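Local coordinates for protein geranyltranstransferase (Thermotoga neapolitana, PDB 4WK5) that probably acts as a magnesium-dependent prenyltransferase, joining isoprenyl diphosphates into longer chains in isoprenoid biosynthesis, at residues A[33-38]-A[134-139]; A[93-98]-A[128-133]. One frame throughout, in Å; residues are numbered along the deposited sequence. Where two conformers were deposited one is given.

Interaction 1 (A[33-38]-A[134-139])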
loop_
_atom_site.group_PDB
_atom_site.type_symbol
_atom_site.label_atom_id
_atom_site.label_comp_id
_atom_site.label_asym_id
_atom_site.label_seq_id
_atom_site.Cartn_x
_atom_site.Cartn_y
_atom_site.Cartn_z
ATOM N N GLU A 33 9.569 -15.061 7.157
ATOM C CA GLU A 33 10.553 -15.425 6.141
ATOM C C GLU A 33 9.934 -16.276 5.034
ATOM O O GLU A 33 10.377 -16.224 3.885
ATOM C CB GLU A 33 11.737 -16.157 6.758
ATOM C CG GLU A 33 12.657 -15.263 7.585
ATOM C CD GLU A 33 13.308 -14.117 6.796
ATOM O OE1 GLU A 33 13.208 -14.074 5.556
ATOM O OE2 GLU A 33 13.965 -13.271 7.430
ATOM N N GLU A 34 8.918 -17.059 5.378
ATOM C CA GLU A 34 8.190 -17.826 4.366
ATOM C C GLU A 34 7.530 -16.890 3.354
ATOM O O GLU A 34 7.558 -17.148 2.136
ATOM C CB GLU A 34 7.129 -18.727 5.007
ATOM C CG GLU A 34 7.685 -19.948 5.684
ATOM C CD GLU A 34 6.618 -20.754 6.404
ATOM O OE1 GLU A 34 5.488 -20.244 6.574
ATOM O OE2 GLU A 34 6.912 -21.907 6.787
ATOM N N LEU A 35 6.956 -15.801 3.855
ATOM C CA LEU A 35 6.206 -14.878 2.999
ATOM C C LEU A 35 7.101 -14.045 2.091
ATOM O O LEU A 35 6.683 -13.660 0.992
ATOM C CB LEU A 35 5.333 -13.940 3.849
ATOM C CG LEU A 35 4.184 -14.635 4.576
ATOM C CD1 LEU A 35 3.504 -13.651 5.508
ATOM C CD2 LEU A 35 3.191 -15.189 3.576
ATOM N N VAL A 36 8.321 -13.745 2.526
ATOM C CA VAL A 36 9.195 -12.904 1.698
ATOM C C VAL A 36 10.295 -13.676 0.939
ATOM O O VAL A 36 11.135 -13.065 0.257
ATOM C CB VAL A 36 9.854 -11.771 2.537
ATOM C CG1 VAL A 36 8.783 -10.821 3.081
ATOM C CG2 VAL A 36 10.735 -12.325 3.681
ATOM N N LYS A 37 10.293 -15.006 1.037
ATOM C CA LYS A 37 11.128 -15.825 0.148
ATOM C C LYS A 37 10.793 -15.538 -1.323
ATOM O O LYS A 37 9.626 -15.583 -1.734
ATOM C CB LYS A 37 10.959 -17.317 0.447
ATOM C CG LYS A 37 11.961 -18.196 -0.293
ATOM C CD LYS A 37 11.343 -19.520 -0.722
ATOM C CE LYS A 37 11.264 -20.495 0.429
ATOM N NZ LYS A 37 11.605 -21.902 0.009
ATOM N N PRO A 38 11.813 -15.206 -2.128
ATOM C CA PRO A 38 11.549 -14.866 -3.530
ATOM C C PRO A 38 10.893 -16.007 -4.296
ATOM O O PRO A 38 11.198 -17.178 -4.045
ATOM C CB PRO A 38 12.948 -14.568 -4.082
ATOM C CG PRO A 38 13.706 -14.067 -2.870
ATOM C CD PRO A 38 13.224 -14.985 -1.761
ATOM N N PHE A 134 -1.205 -6.155 3.368
ATOM C CA PHE A 134 -2.639 -6.147 3.071
ATOM C C PHE A 134 -3.124 -7.548 2.662
ATOM O O PHE A 134 -4.203 -7.991 3.091
ATOM C CB PHE A 134 -2.965 -5.132 1.973
ATOM C CG PHE A 134 -3.043 -3.708 2.459
ATOM C CD1 PHE A 134 -4.185 -3.233 3.078
ATOM C CD2 PHE A 134 -1.969 -2.837 2.276
ATOM C CE1 PHE A 134 -4.269 -1.920 3.504
ATOM C CE2 PHE A 134 -2.044 -1.522 2.711
ATOM C CZ PHE A 134 -3.193 -1.063 3.329
ATOM N N SER A 135 -2.322 -8.250 1.864
ATOM C CA SER A 135 -2.681 -9.613 1.446
ATOM C C SER A 135 -2.872 -10.537 2.639
ATOM O O SER A 135 -3.793 -11.358 2.646
ATOM C CB SER A 135 -1.619 -10.208 0.517
ATOM O OG SER A 135 -1.566 -9.503 -0.707
ATOM N N GLN A 136 -2.001 -10.414 3.636
ATOM C CA GLN A 136 -2.106 -11.273 4.825
ATOM C C GLN A 136 -3.328 -10.927 5.676
ATOM O O GLN A 136 -4.009 -11.818 6.194
ATOM C CB GLN A 136 -0.835 -11.184 5.679
ATOM C CG GLN A 136 0.382 -11.878 5.050
ATOM C CD GLN A 136 0.101 -13.341 4.675
ATOM O OE1 GLN A 136 0.186 -13.716 3.509
ATOM N NE2 GLN A 136 -0.272 -14.147 5.655
ATOM N N ILE A 137 -3.612 -9.638 5.834
ATOM C CA ILE A 137 -4.837 -9.266 6.534
ATOM C C ILE A 137 -6.074 -9.792 5.788
ATOM O O ILE A 137 -7.046 -10.232 6.410
ATOM C CB ILE A 137 -4.959 -7.745 6.701
ATOM C CG1 ILE A 137 -3.866 -7.228 7.634
ATOM C CG2 ILE A 137 -6.312 -7.373 7.296
ATOM C CD1 ILE A 137 -4.045 -7.678 9.103
ATOM N N ALA A 138 -6.049 -9.732 4.457
ATOM C CA ALA A 138 -7.199 -10.183 3.674
ATOM C C ALA A 138 -7.486 -11.669 3.900
ATOM O O ALA A 138 -8.635 -12.094 3.839
ATOM C CB ALA A 138 -6.971 -9.905 2.185
ATOM N N LYS A 139 -6.440 -12.445 4.165
ATOM C CA LYS A 139 -6.583 -13.884 4.444
ATOM C C LYS A 139 -7.426 -14.209 5.666
ATOM O O LYS A 139 -7.942 -15.326 5.791
ATOM C CB LYS A 139 -5.216 -14.547 4.656
ATOM C CG LYS A 139 -4.325 -14.666 3.448
ATOM C CD LYS A 139 -3.007 -15.327 3.864
ATOM C CE LYS A 139 -2.091 -15.568 2.674
ATOM N NZ LYS A 139 -0.781 -16.187 3.053
#

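Interaction 2 (A[93-98]-A[128-133])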
loop_
_atom_site.group_PDB
_atom_site.type_symbol
_atom_site.label_atom_id
_atom_site.label_comp_id
_atom_site.label_asym_id
_atom_site.label_seq_id
_atom_site.Cartn_x
_atom_site.Cartn_y
_atom_site.Cartn_z
ATOM N N LEU A 93 9.643 1.553 7.348
ATOM C CA LEU A 93 11.054 1.855 7.598
ATOM C C LEU A 93 11.858 1.925 6.304
ATOM O O LEU A 93 12.731 2.778 6.160
ATOM C CB LEU A 93 11.672 0.802 8.522
ATOM C CG LEU A 93 11.076 0.715 9.929
ATOM C CD1 LEU A 93 11.790 -0.388 10.703
ATOM C CD2 LEU A 93 11.203 2.063 10.619
ATOM N N VAL A 94 11.564 1.036 5.356
ATOM C CA VAL A 94 12.218 1.075 4.048
ATOM C C VAL A 94 12.020 2.433 3.362
ATOM O O VAL A 94 12.973 3.046 2.888
ATOM C CB VAL A 94 11.706 -0.051 3.138
ATOM C CG1 VAL A 94 12.250 0.124 1.727
ATOM C CG2 VAL A 94 12.130 -1.421 3.709
ATOM N N HIS A 95 10.786 2.920 3.334
ATOM C CA HIS A 95 10.529 4.223 2.726
ATOM C C HIS A 95 11.093 5.376 3.559
ATOM O O HIS A 95 11.664 6.326 3.005
ATOM C CB HIS A 95 9.022 4.406 2.486
ATOM C CG HIS A 95 8.539 3.700 1.257
ATOM N ND1 HIS A 95 7.248 3.821 0.769
ATOM C CD2 HIS A 95 9.179 2.846 0.419
ATOM C CE1 HIS A 95 7.126 3.084 -0.322
ATOM N NE2 HIS A 95 8.285 2.492 -0.560
ATOM N N ASP A 96 10.964 5.283 4.877
ATOM C CA ASP A 96 11.447 6.364 5.731
ATOM C C ASP A 96 12.960 6.536 5.638
ATOM O O ASP A 96 13.459 7.648 5.762
ATOM C CB ASP A 96 11.048 6.124 7.191
ATOM C CG ASP A 96 9.557 6.300 7.421
ATOM O OD1 ASP A 96 8.885 6.890 6.548
ATOM O OD2 ASP A 96 9.060 5.857 8.475
ATOM N N ASP A 97 13.695 5.446 5.428
ATOM C CA ASP A 97 15.151 5.543 5.311
ATOM C C ASP A 97 15.638 6.198 4.033
ATOM O O ASP A 97 16.796 6.575 3.953
ATOM C CB ASP A 97 15.810 4.160 5.376
ATOM C CG ASP A 97 15.819 3.574 6.769
ATOM O OD1 ASP A 97 15.619 4.327 7.757
ATOM O OD2 ASP A 97 16.052 2.351 6.866
ATOM N N LEU A 98 14.782 6.290 3.019
ATOM C CA LEU A 98 15.224 6.744 1.702
ATOM C C LEU A 98 15.822 8.148 1.754
ATOM O O LEU A 98 15.463 8.955 2.606
ATOM C CB LEU A 98 14.052 6.689 0.706
ATOM C CG LEU A 98 13.512 5.280 0.422
ATOM C CD1 LEU A 98 12.303 5.366 -0.454
ATOM C CD2 LEU A 98 14.548 4.429 -0.281
ATOM N N GLY A 128 6.052 -3.427 -2.207
ATOM C CA GLY A 128 5.739 -4.847 -2.184
ATOM C C GLY A 128 5.425 -5.330 -0.780
ATOM O O GLY A 128 4.486 -6.112 -0.581
ATOM N N LEU A 129 6.208 -4.853 0.189
ATOM C CA LEU A 129 5.991 -5.231 1.597
ATOM C C LEU A 129 4.635 -4.721 2.105
ATOM O O LEU A 129 3.924 -5.447 2.817
ATOM C CB LEU A 129 7.123 -4.705 2.486
ATOM C CG LEU A 129 8.434 -5.497 2.347
ATOM C CD1 LEU A 129 9.599 -4.697 2.890
ATOM C CD2 LEU A 129 8.337 -6.846 3.048
ATOM N N PHE A 130 4.263 -3.501 1.712
ATOM C CA PHE A 130 2.929 -2.984 2.059
ATOM C C PHE A 130 1.848 -3.904 1.505
ATOM O O PHE A 130 0.890 -4.268 2.195
ATOM C CB PHE A 130 2.700 -1.558 1.509
ATOM C CG PHE A 130 3.387 -0.458 2.297
ATOM C CD1 PHE A 130 3.237 -0.355 3.677
ATOM C CD2 PHE A 130 4.139 0.516 1.633
ATOM C CE1 PHE A 130 3.867 0.683 4.398
ATOM C CE2 PHE A 130 4.759 1.548 2.344
ATOM C CZ PHE A 130 4.621 1.626 3.728
ATOM N N PHE A 131 1.995 -4.288 0.247
ATOM C CA PHE A 131 0.933 -5.059 -0.403
ATOM C C PHE A 131 0.876 -6.476 0.169
ATOM O O PHE A 131 -0.202 -7.052 0.291
ATOM C CB PHE A 131 1.129 -5.077 -1.932
ATOM C CG PHE A 131 1.129 -3.694 -2.559
ATOM C CD1 PHE A 131 0.521 -2.624 -1.922
ATOM C CD2 PHE A 131 1.759 -3.478 -3.775
ATOM C CE1 PHE A 131 0.536 -1.353 -2.483
ATOM C CE2 PHE A 131 1.781 -2.210 -4.347
ATOM C CZ PHE A 131 1.177 -1.146 -3.700
ATOM N N LEU A 132 2.028 -7.027 0.538
ATOM C CA LEU A 132 2.057 -8.331 1.213
ATOM C C LEU A 132 1.317 -8.253 2.553
ATOM O O LEU A 132 0.602 -9.188 2.932
ATOM C CB LEU A 132 3.497 -8.785 1.436
ATOM C CG LEU A 132 4.204 -9.434 0.247
ATOM C CD1 LEU A 132 5.627 -9.784 0.663
ATOM C CD2 LEU A 132 3.469 -10.686 -0.205
ATOM N N ALA A 133 1.491 -7.138 3.259
ATOM C CA ALA A 133 0.796 -6.919 4.533
ATOM C C ALA A 133 -0.718 -6.939 4.329
ATOM O O ALA A 133 -1.435 -7.644 5.032
ATOM C CB ALA A 133 1.231 -5.592 5.179
#

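Interaction 1 (A[33-38]-A[134-139])
Leu35, near the end of helix 23-36, meets the side chain of Gln136 on helix 119-138 head-on, and the two account for nearly all of this small contact. Both methyls of the leucine fork lie over one side of the Gln136 amide plane. CD1 stands above the middle of the group, 3.5 Å from Gln136 CD, and also touches the methylene carbon CG, whereas Leu35 CD2 is placed over the oxygen end, 3.3 Å from Gln136 OE1. The carbonyl oxygen is therefore met by a methyl from above its plane, and its polar partner comes from another direction.

That partner is Lys139, one helical turn on. Its NZ donates to Gln136 OE1 at 2.7 Å, in the carbonyl plane and on a lone pair, with a C=O...N angle of 115°. The bend at chi2 (-54°), with the turn of the amide about its last bond (chi3 119°), presents the flat group to the leucine. By contrast, Lys139 is fully extended beyond CG, so its ammonium group travels out from the helix to the level of the folded amide. There NZ also comes within 4.1 Å of Leu35 CD2. Bond and methyl contacts together help fix the rotation of the amide. With an alanine in place of this glutamine, the Lys139 ammonium is likely to lose its carbonyl partner and the two Leu35 methyls to face a gap.

The backbones stay apart, with Leu35 and Gln136 CA atoms 9.2 Å from each other, so within these two segments only side chains meet. Helix 75-96 flanks both partners, Leu35 touching Val83 and Gln136 touching Asp80. Ile137 packs on helix 143-166, while Phe134 stacks on Phe134 of the second subunit, so the helix that receives Leu35 also contributes to the dimer interface.

Interaction 2 (A[93-98]-A[128-133])
His95 and Phe130 form the aromatic part of this contact, an offset edge-to-face pair in which the phenyl group turns its edge to the imidazole. The ring centroids are 5.5 Å apart and the planes make an angle of 74°. A single corner of the phenyl ring does the touching: Phe130 CE2 approaches His95 ND1 to 3.7 Å and His95 CE1 to 3.9 Å. Relative to the phenyl ring, ND1 lies in the plane, at the edge. In both residues CG sits beside the backbone N (chi1 -80° for His95, -77° for Phe130), which directs each ring toward the other helix.

The apolar part is looser and lies alongside. Val94 CG2 meets Leu129 CD1 at 4.2 Å, where the backbones of the two segments come nearest, with 9.2 Å between the CA atoms of Val94 and Leu129. Leu129 also rests on Leu87, Thr90 and Ala91, one or two turns earlier on helix 75-96.

Polar grip on the imidazole comes from beyond the two segments. NE2 is hydrogen-bonded to the carbonyl oxygen of Leu123, and ND1 to Asp127 OD2 of the second subunit; between them these bonds fix the ring flip and set the surface that Phe130 meets.

Backbone bonds from Asp97 N to Leu93 O (2.9 Å) and from Leu98 N to His95 O (3.1 Å) hold the chain around His95. Immediately after His95 begins the DDxxxxD sequence formed by Asp96, Asp97 and Asp102. This is the first aspartate-rich motif of the all-helical polyprenyl synthase fold, which in relatives binds magnesium and the diphosphate of the allylic substrate. His95 thus ties the start of that probable site to the dimer interface.

Overall arrangement
Interactions 1 and 2 use adjoining stretches of helix 119-138, residues 134-139 and 128-133, with centres 13 Å apart. Both segments of interaction 2 fall between the two segments of interaction 1 in the sequence: helix 23-36 comes first, then helix 75-96, then the shared helix. The two contacts also touch directly, since Val36 CG1 packs against Leu129 CD2 at 4.0 Å and against Leu132. Interaction 1 is partly buried and attaches the N-terminal helix, whereas interaction 2 is buried nearer the chain centre. Both touch the second subunit, so helix 119-138 links the N-terminal helix, the helix leading to the first aspartate-rich motif, and the dimer interface.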